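Side-chain contacts in RavO (Legionella pneumophila subsp. pneumophila, PDB 6DM4), which carries an SH2 domain, the part described here, that binds a phosphotyrosine peptide from human Shc1, probably letting the bacterial protein dock on tyrosine-phosphorylated host proteins: residues L81-T86 with K90-D95; I71-N76 with A103-H108. One frame throughout, in Å; residues are numbered along the deposited sequence.

Contact 1: L81-T86 with K90-D95; sequences LFSINT and KVTPID
S83 and T92 grip each other through two backbone hydrogen bonds, S83 N giving to T92 O and T92 N giving to S83 O, both at 2.8 Å. Farther along, N85 N reaches K90 O over 3.0 Å, almost in line with the carbonyl. At the other end I94 N donates to L81 O from above the carbonyl plane, 41° out of it, and beyond it a water takes the hydrogen of L81 N and gives one to I94 O. This is the antiparallel hairpin of strands 81-84 and 91-94, at the edge of the antiparallel sheet of this SH2 domain, strand 91-94 being outermost within the chain. F82, I84, V91 and P93 occupy one face. With CG anti to its own carbonyl carbon (chi1 -55°), F82 brings CD2 and CE2 obliquely against the proline: CD2 is 3.5 Å from P93 CA, and CE2 meets P93 CB. V91 sends CG2 obliquely toward the same ring and CG1 to I84 CG1, 3.8 Å away, the valine and isoleucine lying side by side. Y55 of strand 55-64 adds an edge-to-face partner for F82. L81, S83, T92 and I94 line the other face, where I94 places CG2 3.9 Å from L81 CD2 while its CD1 runs along S83 to the N and CB atoms. S83 OG packs on T92 CB at 3.4 Å. At the turn, N85 OD1 accepts from the backbone N of both A87 and S88, T86 N hydrogen-bonds a polar side chain of the bound peptide, and the peptide backbone packs on N85.

Contact 2: I71-N76 with A103-H108; sequences IRYGIN and ATLTQH
Strand 71-76 and helix 103-108 run roughly antiparallel, at 153°, with their axes 11.5 Å apart at closest approach, so side chains alone bridge the gap. Y73 does most of this. L105 sets its CD2 methyl 3.5 Å from the centre of the tyrosine ring and practically on the ring normal, a CH-pi contact over one face. At the phenolic end Y73 OH meets H108 ND1 at 2.4 Å, too short to be taken at face value. H108 is modelled in two conformers, so this hydrogen bond and its length are doubtful, and the contacts of the imidazole hold for one conformer. There CG lies anti to the backbone N (chi1 -167°), which brings the imidazole up to the phenol of Y73. The two rings form an offset edge-to-face pair, the edge of Y73 toward the face of H108, with planes at 75°. I71 CG2 comes in at the imidazole edge, 4.2 Å from H108 CE1. The contact ties the central sheet to the C-terminal helix 101-119, one of the helices flanking the sheet in the SH2 fold. Around it, L81 of strand 81-84 touches both Y73 and L105, I12 of helix 4-13 also packs on L105, and A60 of strand 55-64 lies against Y73.

In the fold
The centres of the two contacts are about 8 Å apart, and they share the antiparallel sheet in which strands 67-76, 81-84 and 91-94 follow one another. Strand 71-76 comes first along the chain, then the hairpin of contact 1, then helix 101-119, which returns to strand 71-76 in contact 2. Backbone bonds from F82 O to G74 N and from I84 N to R72 O, at 2.8 and 2.9 Å, join them directly. Both also reach the peptide: R72 NH2 hydrogen-bonds its modified side chain, and the turn of contact 1 meets it too, so this part of the sheet carries part of the phosphopeptide site.

Contact 1: L81-T86 with K90-D95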
loop_
_atom_site.group_PDB
_atom_site.type_symbol
_atom_site.label_atom_id
_atom_site.label_comp_id
_atom_site.label_asym_id
_atom_site.label_seq_id
_atom_site.Cartn_x
_atom_site.Cartn_y
_atom_site.Cartn_z
ATOM N N LEU A 81 -9.185 -3.489 -11.764
ATOM C CA LEU A 81 -8.180 -2.583 -12.306
ATOM C C LEU A 81 -8.634 -2.010 -13.643
ATOM O O LEU A 81 -9.319 -2.675 -14.427
ATOM C CB LEU A 81 -6.839 -3.301 -12.477
ATOM C CG LEU A 81 -5.626 -2.476 -12.917
ATOM C CD1 LEU A 81 -5.320 -1.356 -11.925
ATOM C CD2 LEU A 81 -4.412 -3.376 -13.110
ATOM N N PHE A 82 -8.256 -0.756 -13.890
ATOM C CA PHE A 82 -8.632 -0.049 -15.107
ATOM C C PHE A 82 -7.500 0.879 -15.522
ATOM O O PHE A 82 -6.838 1.476 -14.670
ATOM C CB PHE A 82 -9.907 0.786 -14.920
ATOM C CG PHE A 82 -11.089 0.002 -14.421
ATOM C CD1 PHE A 82 -11.246 -0.263 -13.069
ATOM C CD2 PHE A 82 -12.050 -0.457 -15.302
ATOM C CE1 PHE A 82 -12.336 -0.984 -12.609
ATOM C CE2 PHE A 82 -13.144 -1.182 -14.849
ATOM C CZ PHE A 82 -13.287 -1.444 -13.502
ATOM N N SER A 83 -7.286 0.997 -16.828
ATOM C CA SER A 83 -6.493 2.086 -17.377
ATOM C C SER A 83 -7.428 3.256 -17.649
ATOM O O SER A 83 -8.585 3.061 -18.032
ATOM C CB SER A 83 -5.780 1.659 -18.661
ATOM O OG SER A 83 -6.704 1.494 -19.719
ATOM N N ILE A 84 -6.935 4.473 -17.438
ATOM C CA ILE A 84 -7.805 5.643 -17.433
ATOM C C ILE A 84 -7.269 6.677 -18.411
ATOM O O ILE A 84 -6.117 7.106 -18.300
ATOM C CB ILE A 84 -7.951 6.234 -16.023
ATOM C CG1 ILE A 84 -8.787 5.271 -15.171
ATOM C CG2 ILE A 84 -8.612 7.603 -16.089
ATOM C CD1 ILE A 84 -8.675 5.491 -13.701
ATOM N N ASN A 85 -8.104 7.060 -19.373
ATOM C CA ASN A 85 -7.786 8.157 -20.279
ATOM C C ASN A 85 -7.867 9.478 -19.521
ATOM O O ASN A 85 -8.949 9.881 -19.087
ATOM C CB ASN A 85 -8.757 8.148 -21.457
ATOM C CG ASN A 85 -8.350 9.099 -22.558
ATOM O OD1 ASN A 85 -8.318 10.314 -22.363
ATOM N ND2 ASN A 85 -8.044 8.553 -23.726
ATOM N N THR A 86 -6.732 10.164 -19.368
ATOM C CA THR A 86 -6.701 11.343 -18.511
ATOM C C THR A 86 -7.386 12.557 -19.127
ATOM O O THR A 86 -7.700 13.504 -18.397
ATOM C CB THR A 86 -5.256 11.698 -18.152
ATOM O OG1 THR A 86 -4.535 12.045 -19.338
ATOM C CG2 THR A 86 -4.578 10.514 -17.484
ATOM N N LYS A 90 -12.567 8.425 -19.197
ATOM C CA LYS A 90 -13.166 7.127 -19.474
ATOM C C LYS A 90 -12.219 6.008 -19.053
ATOM O O LYS A 90 -10.996 6.117 -19.195
ATOM C CB LYS A 90 -13.522 6.996 -20.956
ATOM C CG LYS A 90 -14.661 7.904 -21.417
ATOM C CD LYS A 90 -14.877 7.816 -22.928
ATOM C CE LYS A 90 -13.877 8.661 -23.696
ATOM N NZ LYS A 90 -13.072 7.860 -24.651
ATOM N N VAL A 91 -12.790 4.930 -18.521
ATOM C CA VAL A 91 -12.010 3.833 -17.963
ATOM C C VAL A 91 -12.030 2.657 -18.928
ATOM O O VAL A 91 -12.940 2.497 -19.745
ATOM C CB VAL A 91 -12.521 3.410 -16.570
ATOM C CG1 VAL A 91 -12.465 4.582 -15.610
ATOM C CG2 VAL A 91 -13.944 2.860 -16.667
ATOM N N THR A 92 -10.994 1.823 -18.827
ATOM C CA THR A 92 -10.866 0.619 -19.639
ATOM C C THR A 92 -10.397 -0.538 -18.767
ATOM O O THR A 92 -9.307 -0.476 -18.184
ATOM C CB THR A 92 -9.895 0.833 -20.802
ATOM O OG1 THR A 92 -10.468 1.753 -21.741
ATOM C CG2 THR A 92 -9.615 -0.490 -21.506
ATOM N N PRO A 93 -11.181 -1.609 -18.667
ATOM C CA PRO A 93 -10.859 -2.673 -17.710
ATOM C C PRO A 93 -9.613 -3.449 -18.104
ATOM O O PRO A 93 -9.319 -3.654 -19.284
ATOM C CB PRO A 93 -12.104 -3.569 -17.741
ATOM C CG PRO A 93 -12.715 -3.321 -19.082
ATOM C CD PRO A 93 -12.433 -1.874 -19.397
ATOM N N ILE A 94 -8.879 -3.879 -17.081
ATOM C CA ILE A 94 -7.666 -4.673 -17.226
ATOM C C ILE A 94 -7.857 -5.954 -16.427
ATOM O O ILE A 94 -8.068 -5.902 -15.209
ATOM C CB ILE A 94 -6.425 -3.915 -16.729
ATOM C CG1 ILE A 94 -6.086 -2.746 -17.654
ATOM C CG2 ILE A 94 -5.246 -4.852 -16.613
ATOM C CD1 ILE A 94 -4.920 -1.905 -17.154
ATOM N N ASP A 95 -7.782 -7.098 -17.101
ATOM C CA ASP A 95 -7.877 -8.377 -16.409
ATOM C C ASP A 95 -6.515 -8.761 -15.849
ATOM O O ASP A 95 -5.489 -8.592 -16.510
ATOM C CB ASP A 95 -8.378 -9.471 -17.351
ATOM C CG ASP A 95 -7.391 -9.779 -18.464
ATOM O OD1 ASP A 95 -7.356 -9.025 -19.458
ATOM O OD2 ASP A 95 -6.641 -10.771 -18.340
HETATM O O HOH W 1 -9.044 -6.078 -12.687
#

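Contact 2: I71-N76 with A103-H108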
loop_
_atom_site.group_PDB
_atom_site.type_symbol
_atom_site.label_atom_id
_atom_site.label_comp_id
_atom_site.label_asym_id
_atom_site.label_seq_id
_atom_site.Cartn_x
_atom_site.Cartn_y
_atom_site.Cartn_z
ATOM N N ILE A 71 1.102 6.822 -17.343
ATOM C CA ILE A 71 -0.154 6.111 -17.564
ATOM C C ILE A 71 -0.923 6.146 -16.254
ATOM O O ILE A 71 -0.350 5.885 -15.193
ATOM C CB ILE A 71 0.075 4.651 -18.002
ATOM C CG1 ILE A 71 1.028 4.566 -19.190
ATOM C CG2 ILE A 71 -1.257 3.972 -18.331
ATOM C CD1 ILE A 71 1.525 3.157 -19.439
ATOM N N ARG A 72 -2.211 6.466 -16.315
ATOM C CA ARG A 72 -3.027 6.511 -15.109
ATOM C C ARG A 72 -3.866 5.244 -14.992
ATOM O O ARG A 72 -4.512 4.830 -15.961
ATOM C CB ARG A 72 -3.931 7.743 -15.090
ATOM C CG ARG A 72 -4.699 7.878 -13.782
ATOM C CD ARG A 72 -5.632 9.062 -13.798
ATOM N NE ARG A 72 -4.899 10.320 -13.894
ATOM C CZ ARG A 72 -5.462 11.480 -14.211
ATOM N NH1 ARG A 72 -6.764 11.532 -14.463
ATOM N NH2 ARG A 72 -4.728 12.587 -14.280
ATOM N N TYR A 73 -3.851 4.639 -13.804
ATOM C CA TYR A 73 -4.638 3.451 -13.505
ATOM C C TYR A 73 -5.595 3.738 -12.357
ATOM O O TYR A 73 -5.356 4.627 -11.534
ATOM C CB TYR A 73 -3.740 2.258 -13.140
ATOM C CG TYR A 73 -2.822 1.848 -14.264
ATOM C CD1 TYR A 73 -3.286 1.071 -15.320
ATOM C CD2 TYR A 73 -1.498 2.247 -14.276
ATOM C CE1 TYR A 73 -2.448 0.700 -16.350
ATOM C CE2 TYR A 73 -0.653 1.887 -15.301
ATOM C CZ TYR A 73 -1.129 1.121 -16.335
ATOM O OH TYR A 73 -0.276 0.768 -17.355
ATOM N N GLY A 74 -6.675 2.971 -12.304
ATOM C CA GLY A 74 -7.649 3.107 -11.238
ATOM C C GLY A 74 -8.070 1.750 -10.717
ATOM O O GLY A 74 -8.147 0.773 -11.465
ATOM N N ILE A 75 -8.340 1.702 -9.414
ATOM C CA ILE A 75 -8.850 0.512 -8.740
ATOM C C ILE A 75 -10.195 0.864 -8.122
ATOM O O ILE A 75 -10.288 1.819 -7.343
ATOM C CB ILE A 75 -7.880 0.007 -7.653
ATOM C CG1 ILE A 75 -6.456 -0.105 -8.194
ATOM C CG2 ILE A 75 -8.357 -1.333 -7.085
ATOM C CD1 ILE A 75 -5.402 -0.182 -7.094
ATOM N N ASN A 76 -11.231 0.093 -8.450
ATOM C CA ASN A 76 -12.545 0.394 -7.903
ATOM C C ASN A 76 -12.728 -0.309 -6.557
ATOM O O ASN A 76 -11.860 -1.050 -6.095
ATOM C CB ASN A 76 -13.653 0.052 -8.911
ATOM C CG ASN A 76 -13.851 -1.453 -9.141
ATOM O OD1 ASN A 76 -13.435 -2.303 -8.353
ATOM N ND2 ASN A 76 -14.529 -1.774 -10.235
ATOM N N ALA A 103 2.543 -8.187 -11.833
ATOM C CA ALA A 103 2.869 -8.824 -13.104
ATOM C C ALA A 103 2.030 -8.256 -14.235
ATOM O O ALA A 103 2.504 -8.161 -15.374
ATOM C CB ALA A 103 2.674 -10.338 -13.013
ATOM N N THR A 104 0.793 -7.851 -13.935
ATOM C CA THR A 104 -0.082 -7.285 -14.956
ATOM C C THR A 104 0.351 -5.875 -15.327
ATOM O O THR A 104 0.536 -5.559 -16.510
ATOM C CB THR A 104 -1.530 -7.285 -14.463
ATOM O OG1 THR A 104 -1.931 -8.624 -14.146
ATOM C CG2 THR A 104 -2.452 -6.723 -15.531
ATOM N N LEU A 105 0.504 -5.009 -14.321
ATOM C CA LEU A 105 0.930 -3.635 -14.566
ATOM C C LEU A 105 2.268 -3.594 -15.288
ATOM O O LEU A 105 2.455 -2.794 -16.213
ATOM C CB LEU A 105 1.004 -2.877 -13.241
ATOM C CG LEU A 105 -0.345 -2.470 -12.651
ATOM C CD1 LEU A 105 -0.182 -1.991 -11.211
ATOM C CD2 LEU A 105 -1.001 -1.401 -13.519
ATOM N N THR A 106 3.199 -4.469 -14.902
ATOM C CA THR A 106 4.502 -4.502 -15.559
ATOM C C THR A 106 4.355 -4.742 -17.058
ATOM O O THR A 106 5.007 -4.075 -17.872
ATOM C CB THR A 106 5.385 -5.573 -14.923
ATOM O OG1 THR A 106 5.640 -5.225 -13.556
ATOM C CG2 THR A 106 6.711 -5.681 -15.662
ATOM N N GLN A 107 3.491 -5.683 -17.443
ATOM C CA GLN A 107 3.279 -5.942 -18.865
ATOM C C GLN A 107 2.611 -4.760 -19.556
ATOM O O GLN A 107 2.998 -4.389 -20.667
ATOM C CB GLN A 107 2.448 -7.213 -19.055
ATOM C CG GLN A 107 3.187 -8.475 -18.665
ATOM C CD GLN A 107 4.464 -8.656 -19.462
ATOM O OE1 GLN A 107 4.471 -8.497 -20.683
ATOM N NE2 GLN A 107 5.547 -9.002 -18.778
ATOM N N HIS A 108 1.607 -4.154 -18.921
ATOM C CA HIS A 108 0.910 -3.028 -19.538
ATOM C C HIS A 108 1.840 -1.836 -19.718
ATOM O O HIS A 108 1.764 -1.125 -20.727
ATOM C CB HIS A 108 -0.303 -2.636 -18.690
ATOM C CG HIS A 108 -1.257 -1.709 -19.379
ATOM N ND1 HIS A 108 -1.134 -0.338 -19.325
ATOM C CD2 HIS A 108 -2.363 -1.957 -20.119
ATOM C CE1 HIS A 108 -2.115 0.220 -20.011
ATOM N NE2 HIS A 108 -2.876 -0.742 -20.503
#